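Local coordinates for CrtC domain-containing protein (Fusarium vanettenii 77-13-4, PDB 7A0Q), which is a kievitone hydratase, a lyase that probably adds water to the plant defence compound kievitone and so detoxifies it, at residues 219-224 / 232-237; 272-277 / 303-308; 317-322 / 338-343. One frame throughout, in Å; residues are numbered along the deposited sequence.

Contact 1: residues 219-224 / 232-237; sequences WTWFQL and KISAWI. With NAG (2-acetamido-2-deoxy-beta-D-glucopyranose), chain C.
In the antiparallel hairpin of strands 219-224 and 232-237, the indole of Trp236 meets those of Trp219 and Trp221. Its edge atom CZ3 stands over one face of the Trp219 ring, 3.4 Å from Trp219 CD1, in an edge-to-face pair with planes 59° apart. The other partner touches a face of Trp236: Trp221 CB lies 4.3 Å from the centroid of the Trp236 six-membered ring in a CH-pi contact, and Trp221 CD1 is 3.4 Å from Trp236 CE2. Chi1 of 178° sets Trp221 CG anti to the backbone N. At the edge of its ring, Trp221 NE1 donates to Ser234 OG, a 2.9 Å bond only 7° out of the indole plane. Ser234 OG is also bonded to Asn160, while the NE1 groups of Trp219 and Trp236 are held by Glu340 and Glu175. These are the first two strands of the eight-stranded lipocalin-like barrel, and on their other face Thr220-Ile237, Phe222-Ala235 and Leu224-Ile233 are hydrogen-bonded pairs. There Leu224 CB packs 3.8 Å from Ile233 CB, and Ile237 CD1 lies in the plane of the Phe222 ring, 3.9 Å from CD2. Thr220 OG1 donates to O7 of the protein-linked N-acetylglucosamine at 2.8 Å.

Contact 2: residues 272-277 / 303-308; sequences RTYESA and TEDQEL
Tyr274 reaches over from strand 259-275 to Glu304, Asp305 and Glu307 of strand 295-308, two strands along the barrel wall with 282-291 between them. Its CB is 3.6 Å and its CG 3.5 Å from Glu304 O, a carbonyl oxygen that also accepts a bond from Tyr318 OH. Chi1 of -179° sets CG anti to the backbone N, and the ring extends across Asp305, whose CA sits over one face as a CH-pi partner, 4.0 Å from the ring centroid. Asp305 CB is 3.7 Å from Tyr274 CE1, and the carboxylate is nearly parallel to the ring, 9° between the planes. Further out, Tyr274 CE2 has Glu307 OE1 at its edge. The tip, OH, bonds at 2.6 Å to a water in the ring plane, and this water donates to Glu307 OE1 at 2.7 Å. The same OE1 takes the backbone N-H of Ala277 on its syn lone pair, N to OE1 2.9 Å and 166° at the hydrogen. Ser276 OG donates to Glu307 OE2, although the modelled 2.4 Å is doubtfully short. With Ala277 N and the water on OE1 and Tyr283 OH on OE2, the surroundings would be consistent with a charged Glu307 carboxylate.

Contact 3: residues 317-322 / 338-343; sequences AYEGFI and LVEIVY. With NAG (2-acetamido-2-deoxy-beta-D-glucopyranose), chain C; IMD (imidazole), chain F.
Val339 CG1 and Ile322 CG2 press together at 3.4 Å, tighter than ordinary van der Waals contact, their side chains crossing at about a right angle. In Val339, CG1 stands between the backbone N and the carbonyl carbon (chi1 63°), which directs it across to the neighbouring strand. The hollow at Gly320, partner of Val339 in a hydrogen-bonded pair, is taken by the Tyr318 ring, which lies over the glycine where a CB would collide with CE1. Val339 CG1 sits at the edge of that ring, 4.2 Å from Tyr318 CD1, with Ile322 CG2 against it. Next along this face, Ile341 backs onto Tyr318, CB to CB 3.8 Å, and the tyrosine hydroxyl also bonds Ser301 OG. Strands 317-322 and 338-343 form the last hairpin of the lipocalin-like barrel, running antiparallel. At the end of 338-343, Tyr343 OH bonds to O6 of the attached N-acetylglucosamine at 2.7 Å.

On the other face Glu319 and Glu340 lie side by side and point the same way, their carboxyl planes 85° apart. Towards the strand end on this side, Ala317 CB fits against Val342 CG2 at 3.7 Å. Glu340 is extended, Glu319 bent at chi2 (-87°); Glu319 OE2 comes within 2.5 Å of Glu340 OE1. Glu340 OE2 accepts at 2.6 Å from N1 of an imidazole that probably comes from the crystallisation liquor and is tied also to Asp206. The close approach of the two acids, with the imidazole beside them, gathers a polar cluster on this face that can hold a small nitrogen ring.

All three contacts belong to one eight-stranded antiparallel barrel, the lipocalin-like half of the chain, and follow one another in series: contact 1, then contact 2, then contact 3. Contact 1 pairs the first two strands and contact 3 the last two. Strands 218-225 and 331-343 are neighbours, so these contacts adjoin, centres about 10 Å apart, and both touch the same attached sugar. They meet, as at Trp221 O and Glu340 N, on the first-to-last strand pairing that closes the barrel. Contact 2 spans strands 259-275 and 295-308 over 282-291, its centre about 9 Å from that of contact 3 but about 19 Å from that of contact 1.

Contact 1: residues 219-224 / 232-237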
loop_
_atom_site.group_PDB
_atom_site.type_symbol
_atom_site.label_atom_id
_atom_site.label_comp_id
_atom_site.label_asym_id
_atom_site.label_seq_id
_atom_site.Cartn_x
_atom_site.Cartn_y
_atom_site.Cartn_z
ATOM N N TRP A 219 -1.324 -0.522 13.885
ATOM C CA TRP A 219 -0.989 0.742 13.250
ATOM C C TRP A 219 -2.083 1.146 12.279
ATOM O O TRP A 219 -2.941 0.344 11.898
ATOM C CB TRP A 219 0.360 0.670 12.510
ATOM C CG TRP A 219 0.430 -0.349 11.384
ATOM C CD1 TRP A 219 -0.016 -0.191 10.098
ATOM C CD2 TRP A 219 1.016 -1.655 11.448
ATOM N NE1 TRP A 219 0.246 -1.327 9.366
ATOM C CE2 TRP A 219 0.882 -2.237 10.167
ATOM C CE3 TRP A 219 1.630 -2.392 12.465
ATOM C CZ2 TRP A 219 1.346 -3.517 9.879
ATOM C CZ3 TRP A 219 2.092 -3.668 12.177
ATOM C CH2 TRP A 219 1.943 -4.217 10.893
ATOM N N THR A 220 -2.022 2.406 11.869
ATOM C CA THR A 220 -2.708 2.882 10.678
ATOM C C THR A 220 -1.658 3.449 9.737
ATOM O O THR A 220 -0.766 4.191 10.175
ATOM C CB THR A 220 -3.758 3.946 11.015
ATOM O OG1 THR A 220 -4.728 3.382 11.910
ATOM C CG2 THR A 220 -4.472 4.429 9.747
ATOM N N TRP A 221 -1.768 3.092 8.452
ATOM C CA TRP A 221 -0.912 3.627 7.399
ATOM C C TRP A 221 -1.786 4.281 6.340
ATOM O O TRP A 221 -2.782 3.694 5.897
ATOM C CB TRP A 221 -0.057 2.519 6.769
ATOM C CG TRP A 221 0.838 2.950 5.624
ATOM C CD1 TRP A 221 1.941 3.762 5.707
ATOM C CD2 TRP A 221 0.726 2.562 4.244
ATOM N NE1 TRP A 221 2.517 3.910 4.455
ATOM C CE2 TRP A 221 1.791 3.186 3.546
ATOM C CE3 TRP A 221 -0.166 1.750 3.535
ATOM C CZ2 TRP A 221 1.985 3.020 2.172
ATOM C CZ3 TRP A 221 0.028 1.579 2.158
ATOM C CH2 TRP A 221 1.092 2.224 1.494
ATOM N N PHE A 222 -1.396 5.476 5.916
ATOM C CA PHE A 222 -2.056 6.181 4.828
ATOM C C PHE A 222 -1.133 6.299 3.623
ATOM O O PHE A 222 0.048 6.645 3.753
ATOM C CB PHE A 222 -2.483 7.588 5.240
ATOM C CG PHE A 222 -3.597 7.621 6.232
ATOM C CD1 PHE A 222 -4.920 7.554 5.807
ATOM C CD2 PHE A 222 -3.331 7.736 7.590
ATOM C CE1 PHE A 222 -5.965 7.588 6.724
ATOM C CE2 PHE A 222 -4.373 7.781 8.515
ATOM C CZ PHE A 222 -5.684 7.710 8.088
ATOM N N GLN A 223 -1.710 6.067 2.448
ATOM C CA GLN A 223 -1.058 6.247 1.157
ATOM C C GLN A 223 -1.896 7.266 0.398
ATOM O O GLN A 223 -3.030 6.962 0.019
ATOM C CB GLN A 223 -1.000 4.914 0.413
ATOM C CG GLN A 223 -0.439 5.025 -0.988
ATOM C CD GLN A 223 -1.021 4.007 -1.951
ATOM O OE1 GLN A 223 -1.447 4.366 -3.049
ATOM N NE2 GLN A 223 -1.022 2.727 -1.560
ATOM N N LEU A 224 -1.369 8.472 0.182
ATOM C CA LEU A 224 -2.188 9.562 -0.345
ATOM C C LEU A 224 -1.654 10.116 -1.661
ATOM O O LEU A 224 -0.444 10.318 -1.828
ATOM C CB LEU A 224 -2.311 10.706 0.671
ATOM C CG LEU A 224 -2.761 10.293 2.076
ATOM C CD1 LEU A 224 -2.791 11.515 2.998
ATOM C CD2 LEU A 224 -4.119 9.553 2.059
ATOM N N LYS A 232 3.331 12.734 -3.017
ATOM C CA LYS A 232 2.943 11.373 -2.672
ATOM C C LYS A 232 3.259 11.179 -1.200
ATOM O O LYS A 232 4.392 11.423 -0.770
ATOM C CB LYS A 232 3.683 10.336 -3.532
ATOM C CG LYS A 232 3.530 10.535 -5.046
ATOM C CD LYS A 232 2.056 10.430 -5.462
ATOM C CE LYS A 232 1.882 10.639 -6.954
ATOM N NZ LYS A 232 0.430 10.695 -7.343
ATOM N N ILE A 233 2.264 10.759 -0.427
ATOM C CA ILE A 233 2.364 10.751 1.028
ATOM C C ILE A 233 2.270 9.319 1.537
ATOM O O ILE A 233 1.327 8.596 1.203
ATOM C CB ILE A 233 1.266 11.607 1.672
ATOM C CG1 ILE A 233 1.326 13.021 1.106
ATOM C CG2 ILE A 233 1.413 11.594 3.204
ATOM C CD1 ILE A 233 0.208 13.903 1.590
ATOM N N SER A 234 3.219 8.942 2.394
ATOM C CA SER A 234 3.230 7.642 3.062
ATOM C C SER A 234 3.338 7.921 4.557
ATOM O O SER A 234 4.381 8.377 5.025
ATOM C CB SER A 234 4.402 6.796 2.558
ATOM O OG SER A 234 4.547 5.581 3.266
ATOM N N ALA A 235 2.249 7.702 5.300
ATOM C CA ALA A 235 2.146 8.185 6.675
ATOM C C ALA A 235 1.874 7.033 7.628
ATOM O O ALA A 235 0.969 6.227 7.390
ATOM C CB ALA A 235 1.031 9.233 6.803
ATOM N N TRP A 236 2.612 7.000 8.738
ATOM C CA TRP A 236 2.502 5.932 9.727
ATOM C C TRP A 236 2.092 6.489 11.085
ATOM O O TRP A 236 2.649 7.490 11.549
ATOM C CB TRP A 236 3.836 5.202 9.911
ATOM C CG TRP A 236 4.246 4.294 8.780
ATOM C CD1 TRP A 236 5.024 4.620 7.713
ATOM C CD2 TRP A 236 3.949 2.902 8.660
ATOM N NE1 TRP A 236 5.210 3.509 6.902
ATOM C CE2 TRP A 236 4.557 2.442 7.467
ATOM C CE3 TRP A 236 3.206 1.998 9.435
ATOM C CZ2 TRP A 236 4.461 1.116 7.048
ATOM C CZ3 TRP A 236 3.118 0.684 9.019
ATOM C CH2 TRP A 236 3.739 0.253 7.834
ATOM N N ILE A 237 1.175 5.786 11.756
ATOM C CA ILE A 237 0.786 6.114 13.133
ATOM C C ILE A 237 0.758 4.819 13.937
ATOM O O ILE A 237 0.065 3.869 13.562
ATOM C CB ILE A 237 -0.583 6.814 13.199
ATOM C CG1 ILE A 237 -0.634 8.007 12.244
ATOM C CG2 ILE A 237 -0.874 7.261 14.630
ATOM C CD1 ILE A 237 -1.244 7.660 10.895
HETATM C C1 NAG C . -4.234 0.863 17.923
HETATM C C2 NAG C . -4.805 2.158 17.371
HETATM C C3 NAG C . -5.443 2.976 18.496
HETATM C C4 NAG C . -6.423 2.148 19.319
HETATM C C5 NAG C . -5.825 0.811 19.735
HETATM C C6 NAG C . -6.860 -0.128 20.307
HETATM C C7 NAG C . -3.799 3.274 15.425
HETATM C C8 NAG C . -2.682 4.151 14.954
HETATM N N2 NAG C . -3.777 2.954 16.719
HETATM O O3 NAG C . -6.114 4.091 17.917
HETATM O O4 NAG C . -6.709 2.857 20.520
HETATM O O5 NAG C . -5.264 0.137 18.599
HETATM O O6 NAG C . -7.899 -0.361 19.366
HETATM O O7 NAG C . -4.665 2.857 14.663
#

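Contact 2: residues 272-277 / 303-308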
loop_
_atom_site.group_PDB
_atom_site.type_symbol
_atom_site.label_atom_id
_atom_site.label_comp_id
_atom_site.label_asym_id
_atom_site.label_seq_id
_atom_site.Cartn_x
_atom_site.Cartn_y
_atom_site.Cartn_z
ATOM N N ARG A 272 -18.825 6.820 11.797
ATOM C CA ARG A 272 -19.057 5.661 10.948
ATOM C C ARG A 272 -18.028 4.597 11.293
ATOM O O ARG A 272 -16.851 4.905 11.503
ATOM C CB ARG A 272 -18.944 6.011 9.467
ATOM C CG ARG A 272 -19.788 7.185 9.015
ATOM C CD ARG A 272 -19.751 7.323 7.502
ATOM N NE ARG A 272 -18.383 7.379 6.993
ATOM C CZ ARG A 272 -17.969 6.760 5.892
ATOM N NH1 ARG A 272 -18.818 6.036 5.178
ATOM N NH2 ARG A 272 -16.705 6.867 5.502
ATOM N N THR A 273 -18.472 3.349 11.373
ATOM C CA THR A 273 -17.587 2.266 11.761
ATOM C C THR A 273 -17.865 1.048 10.899
ATOM O O THR A 273 -18.905 0.944 10.244
ATOM C CB THR A 273 -17.741 1.884 13.244
ATOM O OG1 THR A 273 -19.093 1.482 13.502
ATOM C CG2 THR A 273 -17.363 3.044 14.157
ATOM N N TYR A 274 -16.904 0.127 10.908
ATOM C CA TYR A 274 -17.081 -1.207 10.348
ATOM C C TYR A 274 -16.586 -2.221 11.367
ATOM O O TYR A 274 -15.407 -2.206 11.737
ATOM C CB TYR A 274 -16.329 -1.388 9.025
ATOM C CG TYR A 274 -16.550 -2.771 8.454
ATOM C CD1 TYR A 274 -17.807 -3.155 7.989
ATOM C CD2 TYR A 274 -15.523 -3.709 8.415
ATOM C CE1 TYR A 274 -18.030 -4.417 7.489
ATOM C CE2 TYR A 274 -15.738 -4.985 7.907
ATOM C CZ TYR A 274 -17.001 -5.331 7.449
ATOM O OH TYR A 274 -17.245 -6.590 6.943
ATOM N N GLU A 275 -17.474 -3.101 11.821
ATOM C CA GLU A 275 -17.056 -4.170 12.716
ATOM C C GLU A 275 -16.388 -5.281 11.919
ATOM O O GLU A 275 -16.932 -5.749 10.917
ATOM C CB GLU A 275 -18.244 -4.722 13.510
ATOM C CG GLU A 275 -18.897 -3.715 14.441
ATOM C CD GLU A 275 -18.065 -3.434 15.680
ATOM O OE1 GLU A 275 -17.082 -4.167 15.928
ATOM O OE2 GLU A 275 -18.397 -2.480 16.425
ATOM N N SER A 276 -15.206 -5.693 12.373
ATOM C CA SER A 276 -14.472 -6.777 11.737
ATOM C C SER A 276 -15.295 -8.058 11.718
ATOM O O SER A 276 -16.001 -8.378 12.678
ATOM C CB SER A 276 -13.159 -7.021 12.479
ATOM O OG SER A 276 -12.480 -8.139 11.941
ATOM N N ALA A 277 -15.179 -8.808 10.621
ATOM C CA ALA A 277 -15.783 -10.134 10.565
ATOM C C ALA A 277 -15.210 -11.071 11.621
ATOM O O ALA A 277 -15.851 -12.074 11.954
ATOM C CB ALA A 277 -15.592 -10.743 9.172
ATOM N N THR A 303 -16.200 2.954 1.132
ATOM C CA THR A 303 -17.310 2.082 1.477
ATOM C C THR A 303 -16.926 1.307 2.730
ATOM O O THR A 303 -15.745 1.188 3.068
ATOM C CB THR A 303 -17.673 1.145 0.317
ATOM O OG1 THR A 303 -18.953 0.556 0.565
ATOM C CG2 THR A 303 -16.631 0.038 0.157
ATOM N N GLU A 304 -17.941 0.791 3.429
ATOM C CA GLU A 304 -17.735 0.281 4.784
ATOM C C GLU A 304 -16.851 -0.964 4.796
ATOM O O GLU A 304 -15.833 -1.009 5.495
ATOM C CB GLU A 304 -19.081 -0.022 5.454
ATOM C CG GLU A 304 -19.926 1.198 5.790
ATOM C CD GLU A 304 -20.642 1.772 4.576
ATOM O OE1 GLU A 304 -20.621 1.127 3.507
ATOM O OE2 GLU A 304 -21.232 2.866 4.695
ATOM N N ASP A 305 -17.242 -2.000 4.056
ATOM C CA ASP A 305 -16.548 -3.287 4.083
ATOM C C ASP A 305 -15.394 -3.257 3.084
ATOM O O ASP A 305 -15.599 -3.347 1.871
ATOM C CB ASP A 305 -17.520 -4.422 3.777
ATOM C CG ASP A 305 -16.846 -5.791 3.754
ATOM O OD1 ASP A 305 -15.668 -5.908 4.164
ATOM O OD2 ASP A 305 -17.508 -6.762 3.326
ATOM N N GLN A 306 -14.172 -3.132 3.601
ATOM C CA GLN A 306 -12.948 -3.300 2.811
ATOM C C GLN A 306 -11.907 -4.042 3.643
ATOM O O GLN A 306 -10.734 -3.665 3.704
ATOM C CB GLN A 306 -12.399 -1.959 2.323
ATOM C CG GLN A 306 -13.401 -1.108 1.551
ATOM C CD GLN A 306 -12.767 0.113 0.922
ATOM O OE1 GLN A 306 -12.028 0.008 -0.050
ATOM N NE2 GLN A 306 -13.040 1.286 1.491
ATOM N N GLU A 307 -12.337 -5.127 4.293
ATOM C CA GLU A 307 -11.498 -5.886 5.214
ATOM C C GLU A 307 -11.045 -7.203 4.593
ATOM O O GLU A 307 -11.873 -8.021 4.172
ATOM C CB GLU A 307 -12.239 -6.163 6.521
ATOM C CG GLU A 307 -11.373 -6.893 7.530
ATOM C CD GLU A 307 -12.159 -7.338 8.751
ATOM O OE1 GLU A 307 -13.352 -7.684 8.598
ATOM O OE2 GLU A 307 -11.572 -7.338 9.849
ATOM N N LEU A 308 -9.730 -7.409 4.556
ATOM C CA LEU A 308 -9.150 -8.714 4.271
ATOM C C LEU A 308 -9.236 -9.555 5.537
ATOM O O LEU A 308 -8.645 -9.193 6.559
ATOM C CB LEU A 308 -7.693 -8.564 3.829
ATOM C CG LEU A 308 -7.409 -7.554 2.712
ATOM C CD1 LEU A 308 -5.923 -7.411 2.459
ATOM C CD2 LEU A 308 -8.087 -8.010 1.459
HETATM O O HOH W 1 -15.330 -8.330 6.940
#

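Contact 3: residues 317-322 / 338-343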
loop_
_atom_site.group_PDB
_atom_site.type_symbol
_atom_site.label_atom_id
_atom_site.label_comp_id
_atom_site.label_asym_id
_atom_site.label_seq_id
_atom_site.Cartn_x
_atom_site.Cartn_y
_atom_site.Cartn_z
ATOM N N ALA A 317 -6.646 -7.380 7.781
ATOM C CA ALA A 317 -6.374 -5.953 7.673
ATOM C C ALA A 317 -7.561 -5.228 7.066
ATOM O O ALA A 317 -8.224 -5.756 6.169
ATOM C CB ALA A 317 -5.125 -5.681 6.823
ATOM N N TYR A 318 -7.809 -4.008 7.540
ATOM C CA TYR A 318 -8.631 -3.084 6.776
ATOM C C TYR A 318 -7.741 -2.443 5.716
ATOM O O TYR A 318 -6.740 -1.799 6.045
ATOM C CB TYR A 318 -9.272 -2.023 7.674
ATOM C CG TYR A 318 -10.425 -1.340 6.977
ATOM C CD1 TYR A 318 -10.225 -0.203 6.200
ATOM C CD2 TYR A 318 -11.716 -1.865 7.059
ATOM C CE1 TYR A 318 -11.284 0.409 5.540
ATOM C CE2 TYR A 318 -12.784 -1.255 6.401
ATOM C CZ TYR A 318 -12.562 -0.128 5.638
ATOM O OH TYR A 318 -13.615 0.470 4.978
ATOM N N GLU A 319 -8.067 -2.661 4.446
ATOM C CA GLU A 319 -7.262 -2.137 3.344
ATOM C C GLU A 319 -8.222 -1.422 2.406
ATOM O O GLU A 319 -8.758 -2.024 1.476
ATOM C CB GLU A 319 -6.500 -3.239 2.645
ATOM C CG GLU A 319 -5.589 -4.018 3.533
ATOM C CD GLU A 319 -4.224 -3.390 3.643
ATOM O OE1 GLU A 319 -3.987 -2.328 3.022
ATOM O OE2 GLU A 319 -3.386 -3.977 4.353
ATOM N N GLY A 320 -8.429 -0.134 2.656
ATOM C CA GLY A 320 -9.558 0.561 2.080
ATOM C C GLY A 320 -9.213 1.736 1.192
ATOM O O GLY A 320 -8.382 2.582 1.536
ATOM N N PHE A 321 -9.856 1.787 0.032
ATOM C CA PHE A 321 -9.838 2.994 -0.783
ATOM C C PHE A 321 -10.482 4.136 -0.007
ATOM O O PHE A 321 -11.516 3.953 0.639
ATOM C CB PHE A 321 -10.601 2.739 -2.085
ATOM C CG PHE A 321 -10.582 3.884 -3.048
ATOM C CD1 PHE A 321 -9.386 4.385 -3.541
ATOM C CD2 PHE A 321 -11.775 4.448 -3.491
ATOM C CE1 PHE A 321 -9.376 5.435 -4.450
ATOM C CE2 PHE A 321 -11.778 5.498 -4.398
ATOM C CZ PHE A 321 -10.581 5.998 -4.886
ATOM N N ILE A 322 -9.855 5.311 -0.060
ATOM C CA ILE A 322 -10.327 6.491 0.660
ATOM C C ILE A 322 -10.272 7.696 -0.268
ATOM O O ILE A 322 -9.496 7.736 -1.229
ATOM C CB ILE A 322 -9.500 6.778 1.941
ATOM C CG1 ILE A 322 -8.043 7.092 1.574
ATOM C CG2 ILE A 322 -9.592 5.618 2.941
ATOM C CD1 ILE A 322 -7.188 7.592 2.745
ATOM N N LEU A 338 -5.281 5.161 -0.024
ATOM C CA LEU A 338 -5.618 3.947 0.705
ATOM C C LEU A 338 -5.271 4.111 2.178
ATOM O O LEU A 338 -4.272 4.749 2.528
ATOM C CB LEU A 338 -4.885 2.731 0.112
ATOM C CG LEU A 338 -5.130 1.377 0.794
ATOM C CD1 LEU A 338 -5.244 0.261 -0.237
ATOM C CD2 LEU A 338 -4.022 1.071 1.821
ATOM N N VAL A 339 -6.121 3.552 3.039
ATOM C CA VAL A 339 -5.829 3.421 4.460
ATOM C C VAL A 339 -5.652 1.945 4.775
ATOM O O VAL A 339 -6.436 1.098 4.320
ATOM C CB VAL A 339 -6.917 4.055 5.346
ATOM C CG1 VAL A 339 -8.255 3.361 5.160
ATOM C CG2 VAL A 339 -6.469 4.004 6.796
ATOM N N GLU A 340 -4.591 1.630 5.509
ATOM C CA GLU A 340 -4.375 0.297 6.049
ATOM C C GLU A 340 -4.506 0.351 7.562
ATOM O O GLU A 340 -3.890 1.206 8.209
ATOM C CB GLU A 340 -2.998 -0.233 5.654
ATOM C CG GLU A 340 -2.613 -1.498 6.377
ATOM C CD GLU A 340 -1.273 -2.011 5.927
ATOM O OE1 GLU A 340 -1.241 -2.762 4.931
ATOM O OE2 GLU A 340 -0.250 -1.653 6.542
ATOM N N ILE A 341 -5.323 -0.541 8.120
ATOM C CA ILE A 341 -5.457 -0.686 9.566
ATOM C C ILE A 341 -5.118 -2.122 9.906
ATOM O O ILE A 341 -5.799 -3.051 9.450
ATOM C CB ILE A 341 -6.861 -0.331 10.071
ATOM C CG1 ILE A 341 -7.301 1.033 9.538
ATOM C CG2 ILE A 341 -6.866 -0.323 11.588
ATOM C CD1 ILE A 341 -8.726 1.408 9.931
ATOM N N VAL A 342 -4.061 -2.309 10.690
ATOM C CA VAL A 342 -3.535 -3.633 10.991
ATOM C C VAL A 342 -3.354 -3.763 12.494
ATOM O O VAL A 342 -2.853 -2.842 13.143
ATOM C CB VAL A 342 -2.193 -3.902 10.273
ATOM C CG1 VAL A 342 -1.507 -5.152 10.850
ATOM C CG2 VAL A 342 -2.413 -4.050 8.771
ATOM N N TYR A 343 -3.775 -4.906 13.032
ATOM C CA TYR A 343 -3.417 -5.366 14.366
ATOM C C TYR A 343 -2.501 -6.572 14.211
ATOM O O TYR A 343 -2.884 -7.569 13.582
ATOM C CB TYR A 343 -4.671 -5.734 15.167
ATOM C CG TYR A 343 -5.463 -4.522 15.578
ATOM C CD1 TYR A 343 -6.257 -3.832 14.663
ATOM C CD2 TYR A 343 -5.403 -4.048 16.881
ATOM C CE1 TYR A 343 -6.966 -2.695 15.039
ATOM C CE2 TYR A 343 -6.100 -2.918 17.261
ATOM C CZ TYR A 343 -6.888 -2.254 16.354
ATOM O OH TYR A 343 -7.574 -1.137 16.762
HETATM C C1 NAG C . -4.234 0.863 17.923
HETATM C C2 NAG C . -4.805 2.158 17.371
HETATM C C3 NAG C . -5.443 2.976 18.496
HETATM C C4 NAG C . -6.423 2.148 19.319
HETATM C C5 NAG C . -5.825 0.811 19.735
HETATM C C6 NAG C . -6.860 -0.128 20.307
HETATM C C7 NAG C . -3.799 3.274 15.425
HETATM C C8 NAG C . -2.682 4.151 14.954
HETATM N N2 NAG C . -3.777 2.954 16.719
HETATM O O3 NAG C . -6.114 4.091 17.917
HETATM O O4 NAG C . -6.709 2.857 20.520
HETATM O O5 NAG C . -5.264 0.137 18.599
HETATM O O6 NAG C . -7.899 -0.361 19.366
HETATM O O7 NAG C . -4.665 2.857 14.663
HETATM N N1 IMD F . 1.464 -1.190 4.614
HETATM C C2 IMD F . 2.501 -0.353 4.377
HETATM N N3 IMD F . 2.845 -0.471 3.070
HETATM C C4 IMD F . 2.028 -1.367 2.491
HETATM C C5 IMD F . 1.155 -1.821 3.462
#